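Local atomic coordinates of DNA annealing helicase and endonuclease ZRANB3 (Homo sapiens, PDB entry 5MKW), a protein that anneals DNA strands in an ATP-dependent manner and acts as an endonuclease, maintaining genome stability at stalled or collapsed replication forks, here represented by its HNH domain. Residues F31-L34 against R35-K39. Sequence-based numbering, arbitrary orientation. Where two conformers were deposited one is given.
Sequences FLRL and RDAPK
Arg-35 folds its side chain back over the preceding turn of its helix, touching Phe-31 and Leu-32. CD of Arg-35 lies 3.8 Å from CZ of the Phe-31 ring, and CB sits over one face of that ring; the guanidinium stands almost upright to it, the planes 80° apart. The Leu-32 side chain lies alongside, pointing the same way, and its CD2 packs over one face of the guanidinium, 3.6 Å from NH1 of Arg-35. The bend at chi3 (70°) in an otherwise extended chain turns the guanidinium toward Asp-36, gripped side-on: NE of Arg-35 reaches OD1 of Asp-36 at 3.0 Å and NH2 of Arg-35 reaches OD2 of Asp-36 at 3.1 Å. Both oxygens lie close to the guanidinium plane, but the carboxylate is turned, OD1 being met from above its plane. This two-pronged salt bridge fixes the rotation of the guanidinium. In the backbone, Arg-35 N donates a hydrogen bond to Phe-31 O (2.8 Å) and Asp-36 N to Leu-32 O (3.2 Å). Ala-37 N makes two weak ones, to Arg-33 O and Leu-34 O. NE and NH2 of Arg-42 hydrogen-bond to Leu-34 O and Arg-35 O, respectively, while Leu-34 packs on Leu-46 and Phe-71. The arrangement is the C-terminal end of helix 27-36, followed by a short turn into helix 39-47, in the HNH domain construct.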
loop_
_atom_site.group_PDB
_atom_site.type_symbol
_atom_site.label_atom_id
_atom_site.label_comp_id
_atom_site.label_asym_id
_atom_site.label_seq_id
_atom_site.Cartn_x
_atom_site.Cartn_y
_atom_site.Cartn_z
ATOM N N PHE A 31 -8.779 -2.977 7.633
ATOM C CA PHE A 31 -9.766 -3.010 6.530
ATOM C C PHE A 31 -11.087 -3.629 7.010
ATOM O O PHE A 31 -12.161 -3.069 6.793
ATOM C CB PHE A 31 -9.242 -3.829 5.313
ATOM C CG PHE A 31 -10.333 -4.195 4.339
ATOM C CD1 PHE A 31 -11.047 -3.190 3.654
ATOM C CD2 PHE A 31 -10.778 -5.506 4.219
ATOM C CE1 PHE A 31 -12.168 -3.489 2.881
ATOM C CE2 PHE A 31 -11.888 -5.812 3.443
ATOM C CZ PHE A 31 -12.587 -4.791 2.774
ATOM N N LEU A 32 -11.006 -4.801 7.636
ATOM C CA LEU A 32 -12.241 -5.507 8.014
ATOM C C LEU A 32 -13.006 -4.715 9.060
ATOM O O LEU A 32 -14.223 -4.667 9.022
ATOM C CB LEU A 32 -11.952 -6.900 8.556
ATOM C CG LEU A 32 -11.325 -7.867 7.579
ATOM C CD1 LEU A 32 -10.755 -9.063 8.324
ATOM C CD2 LEU A 32 -12.376 -8.298 6.568
ATOM N N ARG A 33 -12.282 -4.131 10.007
ATOM C CA ARG A 33 -12.898 -3.315 11.047
ATOM C C ARG A 33 -13.616 -2.090 10.446
ATOM O O ARG A 33 -14.790 -1.804 10.777
ATOM C CB ARG A 33 -11.838 -2.916 12.070
ATOM C CG ARG A 33 -12.309 -1.902 13.113
ATOM C CD ARG A 33 -12.910 -2.512 14.372
ATOM N NE ARG A 33 -13.097 -1.474 15.386
ATOM C CZ ARG A 33 -14.254 -0.887 15.660
ATOM N NH1 ARG A 33 -15.361 -1.245 15.037
ATOM N NH2 ARG A 33 -14.298 0.048 16.588
ATOM N N LEU A 34 -12.957 -1.419 9.498
ATOM C CA LEU A 34 -13.559 -0.288 8.829
ATOM C C LEU A 34 -14.755 -0.667 7.985
ATOM O O LEU A 34 -15.786 0.007 8.004
ATOM C CB LEU A 34 -12.495 0.533 8.039
ATOM C CG LEU A 34 -12.038 1.563 9.069
ATOM C CD1 LEU A 34 -10.580 1.584 9.351
ATOM C CD2 LEU A 34 -12.607 2.963 8.849
ATOM N N ARG A 35 -14.623 -1.734 7.221
ATOM C CA ARG A 35 -15.685 -2.177 6.357
ATOM C C ARG A 35 -16.968 -2.344 7.160
ATOM O O ARG A 35 -18.055 -1.976 6.709
ATOM C CB ARG A 35 -15.322 -3.484 5.675
ATOM C CG ARG A 35 -16.352 -3.971 4.669
ATOM C CD ARG A 35 -16.038 -5.399 4.199
ATOM N NE ARG A 35 -16.282 -6.320 5.302
ATOM C CZ ARG A 35 -15.783 -7.560 5.382
ATOM N NH1 ARG A 35 -15.183 -8.129 4.368
ATOM N NH2 ARG A 35 -16.013 -8.277 6.445
ATOM N N ASP A 36 -16.839 -2.954 8.325
ATOM C CA ASP A 36 -17.998 -3.355 9.049
ATOM C C ASP A 36 -18.453 -2.356 10.095
ATOM O O ASP A 36 -19.487 -2.559 10.719
ATOM C CB ASP A 36 -17.736 -4.718 9.673
ATOM C CG ASP A 36 -17.653 -5.836 8.643
ATOM O OD1 ASP A 36 -18.163 -5.721 7.496
ATOM O OD2 ASP A 36 -17.114 -6.889 9.024
ATOM N N ALA A 37 -17.689 -1.293 10.286
ATOM C CA ALA A 37 -18.133 -0.148 11.069
ATOM C C ALA A 37 -19.147 0.688 10.305
ATOM O O ALA A 37 -19.068 0.831 9.095
ATOM C CB ALA A 37 -16.964 0.719 11.464
ATOM N N PRO A 38 -20.035 1.360 11.035
ATOM C CA PRO A 38 -20.934 2.321 10.407
ATOM C C PRO A 38 -20.131 3.437 9.822
ATOM O O PRO A 38 -19.131 3.830 10.409
ATOM C CB PRO A 38 -21.783 2.831 11.578
ATOM C CG PRO A 38 -21.758 1.718 12.546
ATOM C CD PRO A 38 -20.412 1.069 12.426
ATOM N N LYS A 39 -20.581 3.964 8.697
ATOM C CA LYS A 39 -19.867 5.084 8.074
ATOM C C LYS A 39 -19.543 6.190 9.078
ATOM O O LYS A 39 -18.464 6.799 9.032
ATOM C CB LYS A 39 -20.644 5.664 6.887
ATOM C CG LYS A 39 -20.114 6.983 6.396
ATOM C CD LYS A 39 -20.918 7.496 5.227
ATOM C CE LYS A 39 -20.549 8.934 4.933
ATOM N NZ LYS A 39 -20.242 9.124 3.489
#